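Local structure of dipeptide Epimerase (Enterococcus faecalis V583, 3JW7) at residues T20-T25 with N191-P196; K159-T164 with R187-Q192; V214-K219 with A239-F244; A321-E326 with L336-L341. The protein belongs to the mandelate racemase/muconate lactonizing enzyme family of the enolase superfamily, pairing an N-terminal capping domain with a magnesium-binding barrel. One frame throughout, in Å; residues are numbered along the deposited sequence.

In the fold
Contacts 1 to 3 surround one site, where a magnesium ion, a tyrosine and an isoleucine are bound at the C-terminal ends of the barrel strands. Contact 2 pairs strands 157-161 and 185-189, and contact 3 carries on from the next strand, 211-215; together they supply all three protein ligands of the metal. Contact 1 brings in the N-terminal domain, laying residues 20-25 over the loop after strand 185-189 and sharing Asn191 and Gln192 with contact 2. Centres of contacts 1 and 2 are about 7 Å apart, each about 10 Å from that of contact 3. Contact 4 stands about 20 to 24 Å from these centres, though its Phe323 side chain comes within about 8 Å of the isoleucine.

Contact 1. Residues T20-T25 with N191-P196; sequences TIALGT and NQAWTP. With TYR (tyrosine), chain J.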
loop_
_atom_site.group_PDB
_atom_site.type_symbol
_atom_site.label_atom_id
_atom_site.label_comp_id
_atom_site.label_asym_id
_atom_site.label_seq_id
_atom_site.Cartn_x
_atom_site.Cartn_y
_atom_site.Cartn_z
ATOM N N THR A 20 0.288 13.099 9.784
ATOM C CA THR A 20 1.694 13.459 9.747
ATOM C C THR A 20 2.624 12.256 9.883
ATOM O O THR A 20 2.462 11.420 10.778
ATOM C CB THR A 20 2.027 14.456 10.881
ATOM O OG1 THR A 20 1.226 15.637 10.729
ATOM C CG2 THR A 20 3.507 14.834 10.849
ATOM N N ILE A 21 3.586 12.163 8.977
ATOM C CA ILE A 21 4.577 11.099 9.039
ATOM C C ILE A 21 5.921 11.805 8.961
ATOM O O ILE A 21 5.973 13.027 8.801
ATOM C CB ILE A 21 4.448 10.068 7.885
ATOM C CG1 ILE A 21 4.710 10.734 6.531
ATOM C CG2 ILE A 21 3.063 9.415 7.930
ATOM C CD1 ILE A 21 5.037 9.739 5.430
ATOM N N ALA A 22 7.003 11.047 9.072
ATOM C CA ALA A 22 8.334 11.626 9.041
ATOM C C ALA A 22 8.624 12.457 7.785
ATOM O O ALA A 22 9.375 13.427 7.845
ATOM C CB ALA A 22 9.375 10.521 9.187
ATOM N N LEU A 23 8.009 12.084 6.668
ATOM C CA LEU A 23 8.224 12.756 5.386
ATOM C C LEU A 23 7.377 13.995 5.124
ATOM O O LEU A 23 7.697 14.786 4.239
ATOM C CB LEU A 23 7.995 11.765 4.246
ATOM C CG LEU A 23 8.806 10.470 4.306
ATOM C CD1 LEU A 23 8.374 9.545 3.174
ATOM C CD2 LEU A 23 10.286 10.783 4.209
ATOM N N GLY A 24 6.295 14.158 5.872
ATOM C CA GLY A 24 5.441 15.310 5.665
ATOM C C GLY A 24 4.019 15.056 6.125
ATOM O O GLY A 24 3.747 14.083 6.827
ATOM N N THR A 25 3.108 15.925 5.708
ATOM C CA THR A 25 1.710 15.816 6.091
ATOM C C THR A 25 0.787 15.780 4.884
ATOM O O THR A 25 1.120 16.283 3.810
ATOM C CB THR A 25 1.292 17.013 6.950
ATOM O OG1 THR A 25 1.269 18.190 6.132
ATOM C CG2 THR A 25 2.274 17.216 8.090
ATOM N N ASN A 191 9.656 5.789 8.505
ATOM C CA ASN A 191 9.696 6.470 7.213
ATOM C C ASN A 191 11.038 7.143 6.903
ATOM O O ASN A 191 11.099 8.347 6.611
ATOM C CB ASN A 191 8.546 7.483 7.096
ATOM C CG ASN A 191 7.205 6.817 6.803
ATOM O OD1 ASN A 191 6.294 6.831 7.633
ATOM N ND2 ASN A 191 7.083 6.217 5.619
ATOM N N GLN A 192 12.105 6.348 6.985
ATOM C CA GLN A 192 13.472 6.775 6.667
ATOM C C GLN A 192 14.119 7.798 7.598
ATOM O O GLN A 192 15.186 8.321 7.281
ATOM C CB GLN A 192 13.514 7.363 5.254
ATOM C CG GLN A 192 12.783 6.562 4.191
ATOM C CD GLN A 192 12.733 7.302 2.873
ATOM O OE1 GLN A 192 13.769 7.571 2.263
ATOM N NE2 GLN A 192 11.527 7.647 2.428
ATOM N N ALA A 193 13.494 8.064 8.737
ATOM C CA ALA A 193 13.975 9.089 9.668
ATOM C C ALA A 193 15.241 8.867 10.490
ATOM O O ALA A 193 15.901 9.837 10.866
ATOM C CB ALA A 193 12.834 9.471 10.612
ATOM N N TRP A 194 15.586 7.617 10.778
ATOM C CA TRP A 194 16.751 7.343 11.612
ATOM C C TRP A 194 18.043 6.950 10.912
ATOM O O TRP A 194 18.029 6.359 9.836
ATOM C CB TRP A 194 16.436 6.227 12.606
ATOM C CG TRP A 194 15.216 6.412 13.442
ATOM C CD1 TRP A 194 14.730 7.580 13.954
ATOM C CD2 TRP A 194 14.360 5.374 13.925
ATOM N NE1 TRP A 194 13.622 7.330 14.732
ATOM C CE2 TRP A 194 13.374 5.983 14.729
ATOM C CE3 TRP A 194 14.335 3.982 13.758
ATOM C CZ2 TRP A 194 12.369 5.251 15.364
ATOM C CZ3 TRP A 194 13.334 3.251 14.390
ATOM C CH2 TRP A 194 12.365 3.889 15.184
ATOM N N THR A 195 19.164 7.273 11.547
ATOM C CA THR A 195 20.458 6.872 11.017
ATOM C C THR A 195 20.532 5.395 11.413
ATOM O O THR A 195 19.811 4.956 12.318
ATOM C CB THR A 195 21.617 7.625 11.696
ATOM O OG1 THR A 195 21.615 7.341 13.102
ATOM C CG2 THR A 195 21.483 9.123 11.473
ATOM N N PRO A 196 21.382 4.605 10.743
ATOM C CA PRO A 196 21.460 3.187 11.113
ATOM C C PRO A 196 21.734 2.967 12.604
ATOM O O PRO A 196 21.113 2.113 13.236
ATOM C CB PRO A 196 22.584 2.664 10.221
ATOM C CG PRO A 196 22.418 3.479 8.982
ATOM C CD PRO A 196 22.176 4.877 9.531
HETATM N N TYR J . 1.380 4.698 3.905
HETATM C CA TYR J . 2.791 5.006 3.706
HETATM C C TYR J . 3.708 3.995 4.394
HETATM O O TYR J . 3.342 2.798 4.428
HETATM C CB TYR J . 3.092 6.422 4.209
HETATM C CG TYR J . 2.357 7.531 3.475
HETATM C CD1 TYR J . 1.803 8.600 4.175
HETATM C CD2 TYR J . 2.258 7.541 2.081
HETATM C CE1 TYR J . 1.168 9.653 3.517
HETATM C CE2 TYR J . 1.624 8.601 1.406
HETATM C CZ TYR J . 1.084 9.653 2.138
HETATM O OH TYR J . 0.478 10.718 1.505
HETATM O OXT TYR J . 4.787 4.408 4.870
HETATM O O HOH W 1 6.738 8.308 9.935
#
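Ile21, Ala22 and Leu23 all pack against Asn191 from the same side: Ala22 CB sits 3.8 Å from Asn191 CB, and the Ile21 side chain crosses at about a right angle to reach the amide. Ile21 holds CG1 between its backbone N and carbonyl carbon (chi1 64°), and CD1 then lies over one face of the Asn191 amide, 3.9 Å from its CG, and 3.7 Å from CD1 of the bound tyrosine. Leu23 also crosses Asn191, its CD2 3.5 Å from Asn191 O and both methyls against Gln192 NE2. Residues Ile21 to Gly24 form a type I beta turn in a hairpin of the N-terminal domain, which covers the loop after barrel strand 185-189, much as the capping domain does across the enolase superfamily. Asn191 turns ND2 to the ligand in a nearly straight bond (166°), 3.0 Å from tyrosine OXT; the same nitrogen also bonds Glu241. OD1 accepts from Lys161 NZ and from a water 2.8 Å away, which in turn accepts from Ala22 N at 2.9 Å. With both ends bonded, the buried amide cannot rotate freely. Gln192 bonds Glu241 through NE2 and Arg220 N through OE1. Farther along, Ala193 CB meets Ala22 CB at 3.9 Å.

Contact 2. Residues K159-T164 with R187-Q192; sequences KIKVGT and RLDANQ. With MG (magnesium ion), chain L; TYR (tyrosine), chain J; ILE (isoleucine), chain I.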
loop_
_atom_site.group_PDB
_atom_site.type_symbol
_atom_site.label_atom_id
_atom_site.label_comp_id
_atom_site.label_asym_id
_atom_site.label_seq_id
_atom_site.Cartn_x
_atom_site.Cartn_y
_atom_site.Cartn_z
ATOM N N LYS A 159 -0.264 0.328 13.630
ATOM C CA LYS A 159 0.964 0.714 12.945
ATOM C C LYS A 159 1.315 2.099 13.480
ATOM O O LYS A 159 0.608 3.069 13.219
ATOM C CB LYS A 159 0.741 0.756 11.428
ATOM C CG LYS A 159 1.937 1.264 10.639
ATOM C CD LYS A 159 1.800 0.949 9.153
ATOM C CE LYS A 159 2.799 1.742 8.327
ATOM N NZ LYS A 159 2.877 1.279 6.909
ATOM N N ILE A 160 2.403 2.175 14.237
ATOM C CA ILE A 160 2.836 3.421 14.869
ATOM C C ILE A 160 3.831 4.237 14.057
ATOM O O ILE A 160 4.931 3.774 13.773
ATOM C CB ILE A 160 3.493 3.138 16.243
ATOM C CG1 ILE A 160 2.550 2.307 17.112
ATOM C CG2 ILE A 160 3.861 4.446 16.921
ATOM C CD1 ILE A 160 3.141 1.911 18.468
ATOM N N LYS A 161 3.448 5.460 13.700
ATOM C CA LYS A 161 4.346 6.333 12.957
ATOM C C LYS A 161 5.274 7.067 13.927
ATOM O O LYS A 161 4.830 7.621 14.937
ATOM C CB LYS A 161 3.555 7.360 12.136
ATOM C CG LYS A 161 2.781 6.773 10.956
ATOM C CD LYS A 161 3.729 6.227 9.889
ATOM C CE LYS A 161 2.952 5.677 8.691
ATOM N NZ LYS A 161 3.890 5.190 7.621
ATOM N N VAL A 162 6.561 7.068 13.611
ATOM C CA VAL A 162 7.559 7.738 14.433
ATOM C C VAL A 162 8.558 8.412 13.508
ATOM O O VAL A 162 8.435 8.305 12.288
ATOM C CB VAL A 162 8.319 6.728 15.337
ATOM C CG1 VAL A 162 7.363 6.084 16.318
ATOM C CG2 VAL A 162 8.984 5.660 14.484
ATOM N N GLY A 163 9.530 9.125 14.077
ATOM C CA GLY A 163 10.536 9.752 13.237
ATOM C C GLY A 163 10.971 11.186 13.475
ATOM O O GLY A 163 11.573 11.789 12.581
ATOM N N THR A 164 10.694 11.746 14.649
ATOM C CA THR A 164 11.104 13.126 14.919
ATOM C C THR A 164 12.415 13.168 15.700
ATOM O O THR A 164 13.118 14.177 15.699
ATOM C CB THR A 164 10.039 13.899 15.734
ATOM O OG1 THR A 164 9.973 13.373 17.063
ATOM C CG2 THR A 164 8.671 13.788 15.073
ATOM N N ARG A 187 3.480 -2.451 15.303
ATOM C CA ARG A 187 4.531 -2.408 14.302
ATOM C C ARG A 187 4.875 -0.926 14.178
ATOM O O ARG A 187 3.994 -0.070 14.294
ATOM C CB ARG A 187 4.052 -3.004 12.968
ATOM C CG ARG A 187 2.760 -2.433 12.413
ATOM C CD ARG A 187 2.289 -3.201 11.168
ATOM N NE ARG A 187 2.125 -4.635 11.415
ATOM C CZ ARG A 187 1.189 -5.395 10.849
ATOM N NH1 ARG A 187 0.316 -4.871 10.001
ATOM N NH2 ARG A 187 1.125 -6.689 11.129
ATOM N N LEU A 188 6.155 -0.627 13.992
ATOM C CA LEU A 188 6.620 0.758 13.896
ATOM C C LEU A 188 7.029 1.109 12.480
ATOM O O LEU A 188 7.438 0.243 11.719
ATOM C CB LEU A 188 7.834 0.981 14.800
ATOM C CG LEU A 188 7.777 0.465 16.240
ATOM C CD1 LEU A 188 9.060 0.877 16.950
ATOM C CD2 LEU A 188 6.557 1.031 16.967
ATOM N N ASP A 189 6.939 2.391 12.144
ATOM C CA ASP A 189 7.327 2.862 10.820
ATOM C C ASP A 189 7.986 4.222 10.995
ATOM O O ASP A 189 7.327 5.195 11.351
ATOM C CB ASP A 189 6.101 2.989 9.919
ATOM C CG ASP A 189 6.467 3.264 8.471
ATOM O OD1 ASP A 189 7.610 3.704 8.215
ATOM O OD2 ASP A 189 5.602 3.052 7.595
ATOM N N ALA A 190 9.289 4.282 10.732
ATOM C CA ALA A 190 10.063 5.508 10.882
ATOM C C ALA A 190 10.159 6.334 9.608
ATOM O O ALA A 190 10.680 7.446 9.629
ATOM C CB ALA A 190 11.464 5.169 11.378
ATOM N N ASN A 191 9.656 5.789 8.505
ATOM C CA ASN A 191 9.696 6.470 7.213
ATOM C C ASN A 191 11.038 7.143 6.903
ATOM O O ASN A 191 11.099 8.347 6.611
ATOM C CB ASN A 191 8.546 7.483 7.096
ATOM C CG ASN A 191 7.205 6.817 6.803
ATOM O OD1 ASN A 191 6.294 6.831 7.633
ATOM N ND2 ASN A 191 7.083 6.217 5.619
ATOM N N GLN A 192 12.105 6.348 6.985
ATOM C CA GLN A 192 13.472 6.775 6.667
ATOM C C GLN A 192 14.119 7.798 7.598
ATOM O O GLN A 192 15.186 8.321 7.281
ATOM C CB GLN A 192 13.514 7.363 5.254
ATOM C CG GLN A 192 12.783 6.562 4.191
ATOM C CD GLN A 192 12.733 7.302 2.873
ATOM O OE1 GLN A 192 13.769 7.571 2.263
ATOM N NE2 GLN A 192 11.527 7.647 2.428
HETATM MG MG MG L . 5.903 2.416 5.386
HETATM N N TYR J . 1.380 4.698 3.905
HETATM C CA TYR J . 2.791 5.006 3.706
HETATM C C TYR J . 3.708 3.995 4.394
HETATM O O TYR J . 3.342 2.798 4.428
HETATM C CB TYR J . 3.092 6.422 4.209
HETATM C CG TYR J . 2.357 7.531 3.475
HETATM C CD1 TYR J . 1.803 8.600 4.175
HETATM C CD2 TYR J . 2.258 7.541 2.081
HETATM C CE1 TYR J . 1.168 9.653 3.517
HETATM C CE2 TYR J . 1.624 8.601 1.406
HETATM C CZ TYR J . 1.084 9.653 2.138
HETATM O OH TYR J . 0.478 10.718 1.505
HETATM O OXT TYR J . 4.787 4.408 4.870
HETATM N N ILE I . -1.020 3.338 6.257
HETATM C CA ILE I . -0.658 4.226 5.115
HETATM C C ILE I . 0.833 4.535 5.108
HETATM O O ILE I . 1.465 4.623 6.165
HETATM C CB ILE I . -1.415 5.578 5.167
HETATM C CG1 ILE I . -1.236 6.212 6.545
HETATM C CG2 ILE I . -2.881 5.374 4.797
HETATM C CD1 ILE I . -1.639 7.683 6.620
HETATM O O HOH W 1 6.738 8.308 9.935
HETATM O O HOH W 2 8.230 3.041 5.688
#
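Lys159, Ile160 and Lys161 pair in parallel register with Arg187, Leu188 and Asp189, two neighbouring barrel strands joined through helix 166-180 in a beta-alpha-beta crossover. Ile160 and Leu188 lie side by side on the helix-covered face; the two lysines and Asp189 point the other way, toward the barrel interior. Lys159 runs almost fully extended from a CG set anti to its backbone N (chi1 175°). Its CB touches Arg187 CG at 3.9 Å, and CG continues past the same carbon. After CD, CE passes 3.2 Å from Asp189 OD2, and NZ donates to O of the bound tyrosine at 2.9 Å, with salt bridges to Glu215 and Asp318 as well. Lys161 instead bends at chi2 (-67°), which carries its ammonium over the carboxylate. From there NZ meets Asp189 OD2 in a 2.7 Å salt bridge, approaching from above the carboxylate plane. It also donates to Asn191 OD1 at 2.9 Å, in the carbonyl plane on a lone pair, and to O of the bound isoleucine at 2.9 Å. Asp189 OD2 is a magnesium ligand too (2.3 Å), in a shell completed by Glu215, Asp240, the tyrosine and a water. The other oxygen, OD1, keeps the carboxylate from swinging: that water donates to it, and in an Asx turn Asn191 N reaches it at 2.9 Å, nearly along the C-O bond.

Contact 3. Residues V214-K219 with A239-F244; sequences VEQPVK and ADESCF. With MG (magnesium ion), chain L; TYR (tyrosine), chain J.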
loop_
_atom_site.group_PDB
_atom_site.type_symbol
_atom_site.label_atom_id
_atom_site.label_comp_id
_atom_site.label_asym_id
_atom_site.label_seq_id
_atom_site.Cartn_x
_atom_site.Cartn_y
_atom_site.Cartn_z
ATOM N N VAL A 214 9.733 -3.282 12.413
ATOM C CA VAL A 214 10.018 -1.881 12.173
ATOM C C VAL A 214 10.166 -1.687 10.671
ATOM O O VAL A 214 10.946 -2.383 10.015
ATOM C CB VAL A 214 11.319 -1.422 12.860
ATOM C CG1 VAL A 214 11.555 0.054 12.574
ATOM C CG2 VAL A 214 11.225 -1.668 14.373
ATOM N N GLU A 215 9.406 -0.735 10.142
ATOM C CA GLU A 215 9.417 -0.413 8.723
ATOM C C GLU A 215 10.396 0.707 8.381
ATOM O O GLU A 215 10.473 1.710 9.098
ATOM C CB GLU A 215 8.026 0.045 8.291
ATOM C CG GLU A 215 7.263 -0.926 7.436
ATOM C CD GLU A 215 5.927 -0.360 6.994
ATOM O OE1 GLU A 215 4.968 -0.399 7.788
ATOM O OE2 GLU A 215 5.842 0.136 5.853
ATOM N N GLN A 216 11.123 0.515 7.279
ATOM C CA GLN A 216 12.076 1.477 6.726
ATOM C C GLN A 216 12.663 2.470 7.730
ATOM O O GLN A 216 12.363 3.661 7.685
ATOM C CB GLN A 216 11.389 2.255 5.600
ATOM C CG GLN A 216 12.321 3.006 4.665
ATOM C CD GLN A 216 13.137 2.074 3.792
ATOM O OE1 GLN A 216 12.620 1.090 3.255
ATOM N NE2 GLN A 216 14.415 2.382 3.637
ATOM N N PRO A 217 13.530 1.994 8.632
ATOM C CA PRO A 217 14.131 2.887 9.628
ATOM C C PRO A 217 15.102 3.926 9.073
ATOM O O PRO A 217 15.252 5.014 9.645
ATOM C CB PRO A 217 14.801 1.913 10.599
ATOM C CG PRO A 217 15.165 0.757 9.730
ATOM C CD PRO A 217 13.923 0.596 8.871
ATOM N N VAL A 218 15.739 3.602 7.951
ATOM C CA VAL A 218 16.721 4.484 7.331
ATOM C C VAL A 218 16.368 4.990 5.929
ATOM O O VAL A 218 15.401 4.540 5.307
ATOM C CB VAL A 218 18.098 3.780 7.262
ATOM C CG1 VAL A 218 18.491 3.276 8.642
ATOM C CG2 VAL A 218 18.047 2.618 6.280
ATOM N N LYS A 219 17.168 5.935 5.439
ATOM C CA LYS A 219 16.963 6.514 4.112
ATOM C C LYS A 219 16.849 5.413 3.060
ATOM O O LYS A 219 17.592 4.432 3.091
ATOM C CB LYS A 219 18.119 7.454 3.758
ATOM C CG LYS A 219 18.248 8.658 4.681
ATOM C CD LYS A 219 17.002 9.535 4.643
ATOM C CE LYS A 219 17.187 10.790 5.495
ATOM N NZ LYS A 219 16.053 11.753 5.368
ATOM N N ALA A 239 11.267 -3.483 4.499
ATOM C CA ALA A 239 11.648 -2.454 3.549
ATOM C C ALA A 239 10.366 -1.903 2.952
ATOM O O ALA A 239 9.423 -2.653 2.709
ATOM C CB ALA A 239 12.522 -3.038 2.444
ATOM N N ASP A 240 10.327 -0.593 2.740
ATOM C CA ASP A 240 9.177 0.027 2.106
ATOM C C ASP A 240 9.689 0.911 0.981
ATOM O O ASP A 240 9.752 0.473 -0.164
ATOM C CB ASP A 240 8.354 0.858 3.094
ATOM C CG ASP A 240 7.155 1.517 2.433
ATOM O OD1 ASP A 240 6.906 1.252 1.233
ATOM O OD2 ASP A 240 6.455 2.300 3.111
ATOM N N GLU A 241 10.082 2.141 1.303
ATOM C CA GLU A 241 10.566 3.054 0.272
ATOM C C GLU A 241 11.789 2.527 -0.477
ATOM O O GLU A 241 12.063 2.967 -1.592
ATOM C CB GLU A 241 10.867 4.435 0.870
ATOM C CG GLU A 241 9.634 5.157 1.376
ATOM C CD GLU A 241 9.453 5.034 2.874
ATOM O OE1 GLU A 241 9.571 3.905 3.400
ATOM O OE2 GLU A 241 9.190 6.069 3.520
ATOM N N SER A 242 12.519 1.590 0.130
ATOM C CA SER A 242 13.690 1.001 -0.517
ATOM C C SER A 242 13.290 -0.020 -1.579
ATOM O O SER A 242 14.136 -0.489 -2.343
ATOM C CB SER A 242 14.595 0.309 0.508
ATOM O OG SER A 242 15.347 1.254 1.251
ATOM N N CYS A 243 12.010 -0.372 -1.636
ATOM C CA CYS A 243 11.564 -1.349 -2.631
ATOM C C CYS A 243 10.312 -0.896 -3.379
ATOM O O CYS A 243 9.206 -0.939 -2.846
ATOM C CB CYS A 243 11.312 -2.699 -1.953
ATOM S SG CYS A 243 10.990 -4.069 -3.101
ATOM N N PHE A 244 10.499 -0.452 -4.618
ATOM C CA PHE A 244 9.387 -0.001 -5.444
ATOM C C PHE A 244 8.885 -1.115 -6.360
ATOM O O PHE A 244 7.692 -1.420 -6.388
ATOM C CB PHE A 244 9.815 1.182 -6.315
ATOM C CG PHE A 244 9.716 2.517 -5.635
ATOM C CD1 PHE A 244 9.986 2.651 -4.276
ATOM C CD2 PHE A 244 9.373 3.652 -6.363
ATOM C CE1 PHE A 244 9.914 3.898 -3.653
ATOM C CE2 PHE A 244 9.299 4.905 -5.745
ATOM C CZ PHE A 244 9.570 5.024 -4.389
HETATM MG MG MG L . 5.903 2.416 5.386
HETATM N N TYR J . 1.380 4.698 3.905
HETATM C CA TYR J . 2.791 5.006 3.706
HETATM C C TYR J . 3.708 3.995 4.394
HETATM O O TYR J . 3.342 2.798 4.428
HETATM C CB TYR J . 3.092 6.422 4.209
HETATM C CG TYR J . 2.357 7.531 3.475
HETATM C CD1 TYR J . 1.803 8.600 4.175
HETATM C CD2 TYR J . 2.258 7.541 2.081
HETATM C CE1 TYR J . 1.168 9.653 3.517
HETATM C CE2 TYR J . 1.624 8.601 1.406
HETATM C CZ TYR J . 1.084 9.653 2.138
HETATM O OH TYR J . 0.478 10.718 1.505
HETATM O OXT TYR J . 4.787 4.408 4.870
HETATM O O HOH W 2 8.230 3.041 5.688
#
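The amide of Gln216 is gripped in its plane and from above by the turn of residues 239-244. Asp240 N donates to OE1 in the carbonyl plane at 2.9 Å, while Ser242 N comes to the same oxygen from 62° above that plane, at 3.2 Å. At the nitrogen end, NE2 gives one hydrogen to Val218 O, close to the amide plane at 2.9 Å, and meets Ser242 OG, somewhat tilted from it, at 2.8 Å. Four bonds therefore fix this buried amide, and a bend at chi2 (69°) turns it toward the loop. Glu241 lays OE1 against CB and CG of Gln216; its OE2 is taken by Asn191 and Gln192. The carboxylates of Glu215 and Asp240, their planes 43° apart, bring OE2 and OD2 within 3.5 Å of each other, a closeness that the magnesium ion they share probably makes tolerable. Glu215 OE2 and Asp240 OD2 each bind the metal at 2.3 Å; the outer oxygens pair with lysines, Lys159 for Glu215, Lys264 and Lys267 for Asp240. A water on the metal donates to Glu241 OE1 at 2.8 Å. With Asp189 from the preceding strand, this is the acidic metal site at successive barrel strand ends that marks the enolase superfamily.

Contact 4. Residues A321-E326 with L336-L341; sequences ATFGLE and LEAKPL
Residues 321-326 and 336-341 run close at Thr322 with Leu336 and at Phe323 with Ala338, whose CA atoms are 4.9 Å and 5.1 Å apart, and a water links their backbones by donating to Phe323 O and Leu336 O. The Phe323 ring and the Leu336 side chain carry the contact. In Phe323, CG is anti to the carbonyl carbon (chi1 -55°), which lays one face of the ring under Ala338 CA in a CH-pi contact, 3.8 Å from the ring centroid. Farther out, CE1 lies 3.1 Å from Glu337 O and CZ lies 3.3 Å from Lys339 O. Both segments belong to the long loop between the last parallel barrel strand, 314-317, and strand 341-343, which adds antiparallel to strand 128-135; Thr131 and Ile133 of that strand also touch the ring. Leu336 CG lies 4.3 Å from Leu325 CB and also packs against the carbonyl of Thr322. Leu325 in turn meets Leu15 of the N-terminal domain, and Thr322 OG1 bonds the carbonyl of Ser335.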
loop_
_atom_site.group_PDB
_atom_site.type_symbol
_atom_site.label_atom_id
_atom_site.label_comp_id
_atom_site.label_asym_id
_atom_site.label_seq_id
_atom_site.Cartn_x
_atom_site.Cartn_y
_atom_site.Cartn_z
ATOM N N ALA A 321 -6.313 3.477 4.109
ATOM C CA ALA A 321 -6.515 4.771 3.458
ATOM C C ALA A 321 -7.966 5.258 3.399
ATOM O O ALA A 321 -8.216 6.467 3.430
ATOM C CB ALA A 321 -5.917 4.748 2.048
ATOM N N THR A 322 -8.928 4.345 3.315
ATOM C CA THR A 322 -10.322 4.772 3.245
ATOM C C THR A 322 -10.851 5.284 4.584
ATOM O O THR A 322 -11.839 6.024 4.623
ATOM C CB THR A 322 -11.267 3.637 2.791
ATOM O OG1 THR A 322 -11.323 2.631 3.808
ATOM C CG2 THR A 322 -10.789 3.023 1.476
ATOM N N PHE A 323 -10.191 4.907 5.677
ATOM C CA PHE A 323 -10.644 5.305 7.010
ATOM C C PHE A 323 -10.578 6.806 7.292
ATOM O O PHE A 323 -11.268 7.302 8.179
ATOM C CB PHE A 323 -9.847 4.568 8.097
ATOM C CG PHE A 323 -9.859 3.064 7.971
ATOM C CD1 PHE A 323 -10.728 2.420 7.096
ATOM C CD2 PHE A 323 -8.986 2.292 8.731
ATOM C CE1 PHE A 323 -10.728 1.027 6.978
ATOM C CE2 PHE A 323 -8.978 0.903 8.620
ATOM C CZ PHE A 323 -9.850 0.272 7.745
ATOM N N GLY A 324 -9.750 7.531 6.551
ATOM C CA GLY A 324 -9.639 8.959 6.791
ATOM C C GLY A 324 -10.405 9.823 5.814
ATOM O O GLY A 324 -10.493 11.042 5.987
ATOM N N LEU A 325 -10.987 9.193 4.800
ATOM C CA LEU A 325 -11.728 9.914 3.770
ATOM C C LEU A 325 -13.069 10.501 4.212
ATOM O O LEU A 325 -13.866 9.834 4.877
ATOM C CB LEU A 325 -11.977 8.996 2.570
ATOM C CG LEU A 325 -10.761 8.309 1.926
ATOM C CD1 LEU A 325 -11.253 7.447 0.775
ATOM C CD2 LEU A 325 -9.748 9.348 1.435
ATOM N N GLU A 326 -13.320 11.749 3.826
ATOM C CA GLU A 326 -14.586 12.393 4.158
ATOM C C GLU A 326 -15.702 11.733 3.354
ATOM O O GLU A 326 -16.834 11.638 3.822
ATOM C CB GLU A 326 -14.541 13.888 3.829
ATOM C CG GLU A 326 -13.706 14.710 4.797
ATOM C CD GLU A 326 -14.491 15.163 6.012
ATOM O OE1 GLU A 326 -15.183 14.324 6.627
ATOM O OE2 GLU A 326 -14.404 16.360 6.357
ATOM N N LEU A 336 -15.651 2.849 3.823
ATOM C CA LEU A 336 -14.952 3.925 4.519
ATOM C C LEU A 336 -14.903 3.593 6.012
ATOM O O LEU A 336 -14.191 4.243 6.783
ATOM C CB LEU A 336 -15.704 5.246 4.340
ATOM C CG LEU A 336 -15.227 6.236 3.270
ATOM C CD1 LEU A 336 -15.007 5.550 1.939
ATOM C CD2 LEU A 336 -16.262 7.339 3.155
ATOM N N GLU A 337 -15.665 2.578 6.413
ATOM C CA GLU A 337 -15.736 2.175 7.814
ATOM C C GLU A 337 -14.404 1.732 8.406
ATOM O O GLU A 337 -13.724 0.866 7.850
ATOM C CB GLU A 337 -16.748 1.034 7.995
ATOM C CG GLU A 337 -17.007 0.702 9.458
ATOM C CD GLU A 337 -17.853 -0.538 9.667
ATOM O OE1 GLU A 337 -18.606 -0.940 8.751
ATOM O OE2 GLU A 337 -17.772 -1.107 10.772
ATOM N N ALA A 338 -14.043 2.321 9.544
ATOM C CA ALA A 338 -12.804 1.969 10.223
ATOM C C ALA A 338 -13.006 0.644 10.953
ATOM O O ALA A 338 -13.514 0.614 12.071
ATOM C CB ALA A 338 -12.410 3.068 11.215
ATOM N N LYS A 339 -12.626 -0.448 10.295
ATOM C CA LYS A 339 -12.743 -1.789 10.851
ATOM C C LYS A 339 -11.566 -2.628 10.359
ATOM O O LYS A 339 -11.077 -2.434 9.242
ATOM C CB LYS A 339 -14.057 -2.446 10.416
ATOM C CG LYS A 339 -14.308 -2.409 8.912
ATOM C CD LYS A 339 -15.464 -3.320 8.511
ATOM C CE LYS A 339 -15.858 -3.098 7.058
ATOM N NZ LYS A 339 -14.705 -3.340 6.133
ATOM N N PRO A 340 -11.088 -3.565 11.192
ATOM C CA PRO A 340 -9.960 -4.424 10.826
ATOM C C PRO A 340 -10.273 -5.483 9.775
ATOM O O PRO A 340 -9.397 -5.871 9.002
ATOM C CB PRO A 340 -9.549 -5.042 12.161
ATOM C CG PRO A 340 -10.855 -5.136 12.898
ATOM C CD PRO A 340 -11.500 -3.798 12.589
ATOM N N LEU A 341 -11.515 -5.949 9.743
ATOM C CA LEU A 341 -11.901 -6.976 8.786
ATOM C C LEU A 341 -12.422 -6.443 7.451
ATOM O O LEU A 341 -13.445 -5.759 7.389
ATOM C CB LEU A 341 -12.952 -7.901 9.410
ATOM C CG LEU A 341 -13.442 -9.054 8.533
ATOM C CD1 LEU A 341 -12.262 -9.922 8.130
ATOM C CD2 LEU A 341 -14.472 -9.874 9.295
HETATM O O HOH W 3 -13.973 5.790 9.158
#